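Local coordinates for protein AP endonuclease, family 2 (Brucella melitensis biovar Abortus, PDB 3NGF) that probably interconverts hydroxypyruvate and tartronate semialdehyde as a manganese-binding isomerase of the hyi family, built on a xylose isomerase-like TIM barrel, at residues E27-A32 with G38-L43; F44-D49 with V95-H100; H100-L105 with H143-L148. All coordinates share one frame; numbering follows the deposited sequence.

Contact 1: residues E27-A32 with G38-L43; sequences ERFRLA and GGVEFL
Phe29 and Phe42 make the aromatic part of this contact. The far end of the Phe29 ring meets one ring atom of Phe42: CZ of Phe29 lies 3.8 Å from CE2 of Phe42, and CE1 of Phe29 is almost as near to the same atom. The two side chains cross at about a right angle. Phe29 holds its CG beside the backbone N and anti to the carbonyl carbon (chi1 -66°), which carries the ring from the flank of its helix toward the strand.

The aliphatic part centres on Val40, whose two methyl groups divide the work. CG1 of Val40 packs on CB of Ala32 at 4.0 Å. Its other methyl, CG2, approaches CE1 of Phe29 at 4.2 Å. Ala32 and Val40 are also the closest pair of backbones, with 7.7 Å between their CA atoms, consistent with the small side chain of Ala32.

All four side chains are buried, and they meet through apolar contacts. Phe25 packs edge-to-face with both Phe29 and Phe42, extending the aromatic cluster. Phe29 and Val40 also touch Leu57 of helix 50-59. The contact thus seats helix 25-34 on strand 39-41, inside the beta-alpha-beta unit that starts with strand 11-15. Strand 39-41 itself lies between strands 11-15 and 63-68 in the barrel.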
loop_
_atom_site.group_PDB
_atom_site.type_symbol
_atom_site.label_atom_id
_atom_site.label_comp_id
_atom_site.label_asym_id
_atom_site.label_seq_id
_atom_site.Cartn_x
_atom_site.Cartn_y
_atom_site.Cartn_z
ATOM N N GLU A 27 7.125 -19.042 -4.003
ATOM C CA GLU A 27 8.106 -19.492 -3.018
ATOM C C GLU A 27 8.387 -18.428 -1.932
ATOM O O GLU A 27 8.972 -18.743 -0.883
ATOM C CB GLU A 27 9.409 -19.906 -3.734
ATOM C CG GLU A 27 9.317 -21.272 -4.458
ATOM C CD GLU A 27 10.494 -21.603 -5.371
ATOM O OE1 GLU A 27 10.255 -22.208 -6.452
ATOM O OE2 GLU A 27 11.647 -21.261 -5.010
ATOM N N ARG A 28 7.960 -17.186 -2.169
ATOM C CA ARG A 28 8.269 -16.058 -1.264
ATOM C C ARG A 28 7.495 -16.119 0.050
ATOM O O ARG A 28 7.954 -15.611 1.069
ATOM C CB ARG A 28 8.041 -14.704 -1.971
ATOM C CG ARG A 28 8.918 -14.600 -3.231
ATOM C CD ARG A 28 8.812 -13.271 -3.970
ATOM N NE ARG A 28 9.456 -13.395 -5.268
ATOM C CZ ARG A 28 9.162 -12.693 -6.344
ATOM N NH1 ARG A 28 8.251 -11.708 -6.287
ATOM N NH2 ARG A 28 9.823 -12.932 -7.468
ATOM N N PHE A 29 6.312 -16.753 0.023
ATOM C CA PHE A 29 5.483 -16.870 1.217
ATOM C C PHE A 29 6.201 -17.650 2.322
ATOM O O PHE A 29 6.320 -17.166 3.461
ATOM C CB PHE A 29 4.133 -17.509 0.885
ATOM C CG PHE A 29 3.265 -16.662 -0.026
ATOM C CD1 PHE A 29 2.305 -15.819 0.503
ATOM C CD2 PHE A 29 3.418 -16.723 -1.402
ATOM C CE1 PHE A 29 1.506 -15.044 -0.322
ATOM C CE2 PHE A 29 2.633 -15.955 -2.243
ATOM C CZ PHE A 29 1.684 -15.095 -1.697
ATOM N N ARG A 30 6.734 -18.820 1.971
ATOM C CA ARG A 30 7.522 -19.627 2.913
ATOM C C ARG A 30 8.758 -18.869 3.423
ATOM O O ARG A 30 9.083 -18.892 4.618
ATOM C CB ARG A 30 7.967 -20.913 2.254
ATOM C CG ARG A 30 8.798 -21.824 3.192
ATOM C CD ARG A 30 9.221 -23.138 2.531
ATOM N NE ARG A 30 10.059 -22.942 1.341
ATOM C CZ ARG A 30 11.373 -22.710 1.349
ATOM N NH1 ARG A 30 12.061 -22.633 2.491
ATOM N NH2 ARG A 30 12.014 -22.556 0.200
ATOM N N LEU A 31 9.475 -18.222 2.518
ATOM C CA LEU A 31 10.668 -17.487 2.955
ATOM C C LEU A 31 10.355 -16.334 3.940
ATOM O O LEU A 31 11.096 -16.118 4.909
ATOM C CB LEU A 31 11.473 -17.009 1.762
ATOM C CG LEU A 31 12.078 -18.064 0.832
ATOM C CD1 LEU A 31 13.019 -17.334 -0.151
ATOM C CD2 LEU A 31 12.815 -19.178 1.570
ATOM N N ALA A 32 9.250 -15.625 3.719
ATOM C CA ALA A 32 8.818 -14.561 4.604
ATOM C C ALA A 32 8.446 -15.119 5.960
ATOM O O ALA A 32 8.857 -14.582 6.976
ATOM C CB ALA A 32 7.598 -13.781 3.988
ATOM N N GLY A 38 4.768 -12.310 10.118
ATOM C CA GLY A 38 3.413 -12.853 10.305
ATOM C C GLY A 38 2.438 -12.331 9.266
ATOM O O GLY A 38 1.315 -12.843 9.146
ATOM N N GLY A 39 2.850 -11.307 8.523
ATOM C CA GLY A 39 2.007 -10.701 7.495
ATOM C C GLY A 39 2.774 -10.439 6.224
ATOM O O GLY A 39 4.010 -10.283 6.250
ATOM N N VAL A 40 2.047 -10.402 5.101
ATOM C CA VAL A 40 2.637 -10.064 3.818
ATOM C C VAL A 40 1.737 -9.086 3.044
ATOM O O VAL A 40 0.528 -8.988 3.295
ATOM C CB VAL A 40 2.915 -11.299 2.939
ATOM C CG1 VAL A 40 3.960 -12.214 3.594
ATOM C CG2 VAL A 40 1.624 -12.071 2.653
ATOM N N GLU A 41 2.352 -8.399 2.102
ATOM C CA GLU A 41 1.652 -7.554 1.126
ATOM C C GLU A 41 2.305 -7.775 -0.222
ATOM O O GLU A 41 3.435 -8.276 -0.293
ATOM C CB GLU A 41 1.717 -6.085 1.520
ATOM C CG GLU A 41 3.127 -5.474 1.540
ATOM C CD GLU A 41 3.131 -4.009 1.927
ATOM O OE1 GLU A 41 2.233 -3.579 2.689
ATOM O OE2 GLU A 41 4.056 -3.283 1.465
ATOM N N PHE A 42 1.637 -7.343 -1.288
ATOM C CA PHE A 42 2.238 -7.331 -2.616
ATOM C C PHE A 42 1.352 -6.476 -3.500
ATOM O O PHE A 42 0.291 -6.058 -3.052
ATOM C CB PHE A 42 2.452 -8.753 -3.213
ATOM C CG PHE A 42 1.306 -9.694 -2.978
ATOM C CD1 PHE A 42 0.111 -9.527 -3.663
ATOM C CD2 PHE A 42 1.413 -10.723 -2.067
ATOM C CE1 PHE A 42 -0.976 -10.398 -3.437
ATOM C CE2 PHE A 42 0.341 -11.594 -1.851
ATOM C CZ PHE A 42 -0.825 -11.443 -2.520
ATOM N N LEU A 43 1.766 -6.174 -4.727
ATOM C CA LEU A 43 0.962 -5.284 -5.560
ATOM C C LEU A 43 -0.239 -6.004 -6.164
ATOM O O LEU A 43 -1.396 -5.680 -5.846
ATOM C CB LEU A 43 1.830 -4.634 -6.640
ATOM C CG LEU A 43 2.638 -3.473 -6.068
ATOM C CD1 LEU A 43 3.775 -3.970 -5.248
ATOM C CD2 LEU A 43 3.119 -2.513 -7.171
#

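Contact 2: residues F44-D49 with V95-H100; sequences FPYDFD and VDIALH
Tyr46 reaches across to Ile97 and Ala98 with one side of its ring and its hydroxyl. CD1 of Tyr46 lies 3.7 Å from the CG2 methyl of Ile97, and the neighbouring CE1 is nearly as close to that methyl. The approach is oblique to the ring. Ile97 holds CG2 anti to its backbone N (chi1 -67° for the CG1 branch), which points this short branch at the tyrosine. At the far end of the ring, OH of Tyr46 packs 3.6 Å from CB of Ala98, with CA of Ala98 near the ring plane at the edge.

That hydroxyl has its polar partner elsewhere: it is hydrogen-bonded to Asn68 O, at the end of strand 63-68. Pro45 lies against one face of the tyrosine, its CD 3.6 Å above the ring plane and offset toward the rim. Tyr101, one turn further along the helix from Ile97, meets the Tyr46 ring edge-to-face.

Behind the ring, the backbone makes a type I turn from Pro45 to Phe48, closed by Phe48 N to Pro45 O at 3.0 Å. The chain then arrives at Asp49, the N-cap of helix 50-59, whose OD1 accepts from the backbone N of Asp51. The same OD1 accepts a water hydrogen bond of 3.0 Å. This water also bonds NE2 of His100 at 3.1 Å, in the plane of the imidazole at its edge.

The segments therefore meet directly through apolar packing, while the polar link between them passes through water. The charge on His100 is not seen; if it is protonated, any direct attraction across the 5.9 Å between Asp49 OD1 and His100 NE2 is probably modest.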
loop_
_atom_site.group_PDB
_atom_site.type_symbol
_atom_site.label_atom_id
_atom_site.label_comp_id
_atom_site.label_asym_id
_atom_site.label_seq_id
_atom_site.Cartn_x
_atom_site.Cartn_y
_atom_site.Cartn_z
ATOM N N PHE A 44 0.026 -7.010 -6.995
ATOM C CA PHE A 44 -1.028 -7.625 -7.811
ATOM C C PHE A 44 -1.045 -9.141 -7.749
ATOM O O PHE A 44 -0.070 -9.785 -8.126
ATOM C CB PHE A 44 -0.916 -7.167 -9.280
ATOM C CG PHE A 44 -0.718 -5.681 -9.451
ATOM C CD1 PHE A 44 -1.730 -4.780 -9.144
ATOM C CD2 PHE A 44 0.485 -5.174 -9.928
ATOM C CE1 PHE A 44 -1.557 -3.405 -9.312
ATOM C CE2 PHE A 44 0.664 -3.805 -10.078
ATOM C CZ PHE A 44 -0.359 -2.920 -9.776
ATOM N N PRO A 45 -2.161 -9.725 -7.292
ATOM C CA PRO A 45 -2.292 -11.187 -7.286
ATOM C C PRO A 45 -2.922 -11.778 -8.554
ATOM O O PRO A 45 -3.093 -13.002 -8.640
ATOM C CB PRO A 45 -3.236 -11.416 -6.125
ATOM C CG PRO A 45 -4.125 -10.229 -6.165
ATOM C CD PRO A 45 -3.278 -9.074 -6.591
ATOM N N TYR A 46 -3.253 -10.937 -9.533
ATOM C CA TYR A 46 -4.238 -11.298 -10.552
ATOM C C TYR A 46 -3.734 -12.302 -11.584
ATOM O O TYR A 46 -4.557 -12.890 -12.300
ATOM C CB TYR A 46 -4.830 -10.037 -11.221
ATOM C CG TYR A 46 -5.374 -9.094 -10.170
ATOM C CD1 TYR A 46 -6.465 -9.454 -9.398
ATOM C CD2 TYR A 46 -4.751 -7.895 -9.884
ATOM C CE1 TYR A 46 -6.937 -8.660 -8.414
ATOM C CE2 TYR A 46 -5.225 -7.080 -8.895
ATOM C CZ TYR A 46 -6.306 -7.468 -8.139
ATOM O OH TYR A 46 -6.794 -6.663 -7.126
ATOM N N ASP A 47 -2.408 -12.502 -11.667
ATOM C CA ASP A 47 -1.843 -13.527 -12.561
ATOM C C ASP A 47 -1.773 -14.907 -11.900
ATOM O O ASP A 47 -1.293 -15.863 -12.527
ATOM C CB ASP A 47 -0.463 -13.114 -13.105
ATOM C CG ASP A 47 -0.105 -13.812 -14.449
ATOM O OD1 ASP A 47 -0.974 -13.935 -15.366
ATOM O OD2 ASP A 47 1.073 -14.229 -14.596
ATOM N N PHE A 48 -2.277 -15.012 -10.669
ATOM C CA PHE A 48 -2.349 -16.274 -9.922
ATOM C C PHE A 48 -3.780 -16.580 -9.468
ATOM O O PHE A 48 -4.588 -15.662 -9.276
ATOM C CB PHE A 48 -1.381 -16.216 -8.721
ATOM C CG PHE A 48 0.063 -15.982 -9.104
ATOM C CD1 PHE A 48 0.567 -14.684 -9.256
ATOM C CD2 PHE A 48 0.929 -17.062 -9.307
ATOM C CE1 PHE A 48 1.897 -14.476 -9.614
ATOM C CE2 PHE A 48 2.246 -16.877 -9.657
ATOM C CZ PHE A 48 2.752 -15.584 -9.822
ATOM N N ASP A 49 -4.097 -17.869 -9.326
ATOM C CA ASP A 49 -5.385 -18.363 -8.801
ATOM C C ASP A 49 -5.524 -17.913 -7.330
ATOM O O ASP A 49 -4.643 -18.157 -6.505
ATOM C CB ASP A 49 -5.440 -19.897 -8.924
ATOM C CG ASP A 49 -6.717 -20.552 -8.323
ATOM O OD1 ASP A 49 -7.709 -19.870 -7.955
ATOM O OD2 ASP A 49 -6.733 -21.799 -8.246
ATOM N N VAL A 95 -13.196 -3.428 -9.321
ATOM C CA VAL A 95 -13.518 -3.590 -7.913
ATOM C C VAL A 95 -14.036 -4.989 -7.605
ATOM O O VAL A 95 -13.674 -5.559 -6.573
ATOM C CB VAL A 95 -14.517 -2.523 -7.411
ATOM C CG1 VAL A 95 -14.962 -2.819 -5.926
ATOM C CG2 VAL A 95 -13.885 -1.161 -7.516
ATOM N N ASP A 96 -14.880 -5.525 -8.489
ATOM C CA ASP A 96 -15.406 -6.887 -8.346
ATOM C C ASP A 96 -14.278 -7.912 -8.286
ATOM O O ASP A 96 -14.290 -8.819 -7.448
ATOM C CB ASP A 96 -16.349 -7.240 -9.506
ATOM C CG ASP A 96 -17.660 -6.470 -9.457
ATOM O OD1 ASP A 96 -18.154 -6.205 -8.349
ATOM O OD2 ASP A 96 -18.206 -6.130 -10.532
ATOM N N ILE A 97 -13.313 -7.748 -9.185
ATOM C CA ILE A 97 -12.176 -8.631 -9.304
ATOM C C ILE A 97 -11.328 -8.545 -8.039
ATOM O O ILE A 97 -10.992 -9.570 -7.446
ATOM C CB ILE A 97 -11.309 -8.265 -10.537
ATOM C CG1 ILE A 97 -12.074 -8.529 -11.846
ATOM C CG2 ILE A 97 -10.008 -9.085 -10.549
ATOM C CD1 ILE A 97 -11.293 -8.110 -13.099
ATOM N N ALA A 98 -11.021 -7.316 -7.608
ATOM C CA ALA A 98 -10.290 -7.106 -6.340
ATOM C C ALA A 98 -11.007 -7.715 -5.114
ATOM O O ALA A 98 -10.362 -8.341 -4.274
ATOM C CB ALA A 98 -10.037 -5.611 -6.125
ATOM N N LEU A 99 -12.326 -7.552 -5.054
ATOM C CA LEU A 99 -13.171 -8.087 -3.969
ATOM C C LEU A 99 -13.109 -9.611 -3.930
ATOM O O LEU A 99 -12.955 -10.187 -2.839
ATOM C CB LEU A 99 -14.627 -7.577 -4.079
ATOM C CG LEU A 99 -15.644 -7.996 -3.007
ATOM C CD1 LEU A 99 -15.140 -7.678 -1.591
ATOM C CD2 LEU A 99 -17.038 -7.357 -3.258
ATOM N N HIS A 100 -13.205 -10.259 -5.091
ATOM C CA HIS A 100 -13.064 -11.726 -5.183
ATOM C C HIS A 100 -11.783 -12.207 -4.519
ATOM O O HIS A 100 -11.814 -13.107 -3.680
ATOM C CB HIS A 100 -13.114 -12.227 -6.641
ATOM C CG HIS A 100 -12.688 -13.651 -6.799
ATOM N ND1 HIS A 100 -13.465 -14.714 -6.376
ATOM C CD2 HIS A 100 -11.549 -14.195 -7.302
ATOM C CE1 HIS A 100 -12.824 -15.846 -6.619
ATOM N NE2 HIS A 100 -11.667 -15.562 -7.189
HETATM O O HOH W 1 -9.927 -17.894 -8.159
#

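Contact 3: residues H100-L105 with H143-L148; sequences HYALAL and HGITVL
Ala102 and Ile145 form the buried part of this contact. CB of Ala102 meets the CD1 methyl of Ile145 at 3.9 Å. In Ile145, CD1 is roughly anti to CA about the CB-CG1 bond (chi2 160°), which stretches the longer branch out toward the helix. The alanine offers just one methyl, and the two CA atoms stay 8.3 Å apart. Leu110 of strand 109-111 touches both side chains, while Phe67 of strand 63-68 also packs on Ala102. Leu99, one turn earlier on the helix, adds to the cover of Ile145.

Leu103 and His143 make the outer part, where both residues are exposed. Their side chains cross at about a right angle. CD1 of Leu103 sits over one face of the imidazole in a CH-pi contact, 4.3 Å from the ring centroid and 19° off the ring normal. Its other methyl, CD2, on the same face, lies toward the ND1-CG end of the ring, 3.7 Å from ND1 of His143. This is a packing contact, not a polar bond. CD2 also reaches inward to CD1 of Ile145, but at 4.4 Å that touch is loose. It links the solvent side to the buried pair.

His143 stands just beyond helix 122-140, where Gly144, with positive phi, is the C-prime residue of the Schellman motif that ends the helix. The chain then enters strand 146-149 through Ile145. Helix 88-104 thus reaches Ile145, just ahead of that strand. The same helix connects strand 63-68 to strand 109-111, the parallel beta-alpha-beta crossover of a TIM barrel.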
loop_
_atom_site.group_PDB
_atom_site.type_symbol
_atom_site.label_atom_id
_atom_site.label_comp_id
_atom_site.label_asym_id
_atom_site.label_seq_id
_atom_site.Cartn_x
_atom_site.Cartn_y
_atom_site.Cartn_z
ATOM N N HIS A 100 -13.205 -10.259 -5.091
ATOM C CA HIS A 100 -13.064 -11.726 -5.183
ATOM C C HIS A 100 -11.783 -12.207 -4.519
ATOM O O HIS A 100 -11.814 -13.107 -3.680
ATOM C CB HIS A 100 -13.114 -12.227 -6.641
ATOM C CG HIS A 100 -12.688 -13.651 -6.799
ATOM N ND1 HIS A 100 -13.465 -14.714 -6.376
ATOM C CD2 HIS A 100 -11.549 -14.195 -7.302
ATOM C CE1 HIS A 100 -12.824 -15.846 -6.619
ATOM N NE2 HIS A 100 -11.667 -15.562 -7.189
ATOM N N TYR A 101 -10.658 -11.567 -4.859
ATOM C CA TYR A 101 -9.397 -11.911 -4.234
ATOM C C TYR A 101 -9.337 -11.531 -2.758
ATOM O O TYR A 101 -8.823 -12.300 -1.937
ATOM C CB TYR A 101 -8.223 -11.256 -4.987
ATOM C CG TYR A 101 -7.803 -11.989 -6.221
ATOM C CD1 TYR A 101 -8.542 -11.890 -7.403
ATOM C CD2 TYR A 101 -6.653 -12.770 -6.234
ATOM C CE1 TYR A 101 -8.160 -12.557 -8.539
ATOM C CE2 TYR A 101 -6.257 -13.433 -7.368
ATOM C CZ TYR A 101 -7.012 -13.332 -8.521
ATOM O OH TYR A 101 -6.619 -14.008 -9.646
ATOM N N ALA A 102 -9.865 -10.368 -2.406
ATOM C CA ALA A 102 -9.868 -9.937 -0.994
ATOM C C ALA A 102 -10.643 -10.898 -0.099
ATOM O O ALA A 102 -10.184 -11.235 0.982
ATOM C CB ALA A 102 -10.429 -8.518 -0.845
ATOM N N LEU A 103 -11.787 -11.390 -0.562
ATOM C CA LEU A 103 -12.521 -12.368 0.235
ATOM C C LEU A 103 -11.760 -13.699 0.335
ATOM O O LEU A 103 -11.654 -14.273 1.430
ATOM C CB LEU A 103 -13.940 -12.533 -0.326
ATOM C CG LEU A 103 -14.812 -11.267 -0.246
ATOM C CD1 LEU A 103 -16.164 -11.448 -0.985
ATOM C CD2 LEU A 103 -15.074 -10.877 1.223
ATOM N N ALA A 104 -11.203 -14.175 -0.775
ATOM C CA ALA A 104 -10.395 -15.390 -0.761
ATOM C C ALA A 104 -9.201 -15.363 0.190
ATOM O O ALA A 104 -8.866 -16.377 0.825
ATOM C CB ALA A 104 -9.952 -15.775 -2.184
ATOM N N LEU A 105 -8.543 -14.205 0.273
ATOM C CA LEU A 105 -7.358 -14.027 1.089
ATOM C C LEU A 105 -7.629 -13.430 2.484
ATOM O O LEU A 105 -6.675 -13.172 3.235
ATOM C CB LEU A 105 -6.355 -13.124 0.348
ATOM C CG LEU A 105 -5.994 -13.506 -1.087
ATOM C CD1 LEU A 105 -4.830 -12.645 -1.595
ATOM C CD2 LEU A 105 -5.703 -14.966 -1.241
ATOM N N HIS A 143 -18.343 -5.969 3.596
ATOM C CA HIS A 143 -17.306 -6.939 3.911
ATOM C C HIS A 143 -16.228 -6.427 4.872
ATOM O O HIS A 143 -15.237 -7.129 5.143
ATOM C CB HIS A 143 -16.687 -7.400 2.587
ATOM C CG HIS A 143 -17.712 -7.920 1.615
ATOM N ND1 HIS A 143 -18.338 -9.133 1.790
ATOM C CD2 HIS A 143 -18.213 -7.397 0.471
ATOM C CE1 HIS A 143 -19.177 -9.342 0.787
ATOM N NE2 HIS A 143 -19.135 -8.298 -0.018
ATOM N N GLY A 144 -16.433 -5.209 5.396
ATOM C CA GLY A 144 -15.521 -4.620 6.349
ATOM C C GLY A 144 -14.173 -4.288 5.717
ATOM O O GLY A 144 -13.164 -4.268 6.419
ATOM N N ILE A 145 -14.161 -4.088 4.399
ATOM C CA ILE A 145 -12.908 -3.795 3.670
ATOM C C ILE A 145 -12.757 -2.294 3.476
ATOM O O ILE A 145 -13.719 -1.589 3.118
ATOM C CB ILE A 145 -12.836 -4.562 2.321
ATOM C CG1 ILE A 145 -12.814 -6.069 2.608
ATOM C CG2 ILE A 145 -11.593 -4.125 1.508
ATOM C CD1 ILE A 145 -13.210 -6.946 1.437
ATOM N N THR A 146 -11.539 -1.793 3.706
ATOM C CA THR A 146 -11.208 -0.381 3.537
ATOM C C THR A 146 -10.441 -0.201 2.208
ATOM O O THR A 146 -9.637 -1.049 1.836
ATOM C CB THR A 146 -10.344 0.122 4.710
ATOM O OG1 THR A 146 -11.118 0.131 5.915
ATOM C CG2 THR A 146 -9.774 1.556 4.453
ATOM N N VAL A 147 -10.737 0.876 1.474
ATOM C CA VAL A 147 -9.997 1.239 0.264
ATOM C C VAL A 147 -9.097 2.428 0.554
ATOM O O VAL A 147 -9.531 3.405 1.176
ATOM C CB VAL A 147 -10.932 1.550 -0.942
ATOM C CG1 VAL A 147 -11.964 2.627 -0.623
ATOM C CG2 VAL A 147 -10.125 1.892 -2.205
ATOM N N LEU A 148 -7.860 2.362 0.071
ATOM C CA LEU A 148 -6.890 3.410 0.334
ATOM C C LEU A 148 -6.434 4.137 -0.900
ATOM O O LEU A 148 -6.355 3.567 -1.998
ATOM C CB LEU A 148 -5.643 2.840 1.020
ATOM C CG LEU A 148 -5.838 2.072 2.318
ATOM C CD1 LEU A 148 -4.464 1.596 2.864
ATOM C CD2 LEU A 148 -6.638 2.887 3.346
#

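The three contacts follow one another along the chain, each closing before the next opens, and all belong to the same TIM barrel. Contacts 2 and 3 are neighbours, with centres about 10 Å apart. Both use helix 88-104 and they share His100. Tyr101 joins them through a probable hydrogen bond from its OH to Phe48 O. Contact 1 lies about 17 Å from contact 2 and about 18 Å from contact 3, centre to centre. Its segment 38-43 runs directly into segment 44-49, and Phe42 packs on Leu105. Contacts 1 and 3 set outer helices 25-34 and 88-104 against the same barrel sheet, and contact 2 packs the loop after strand 39-41 on helix 88-104.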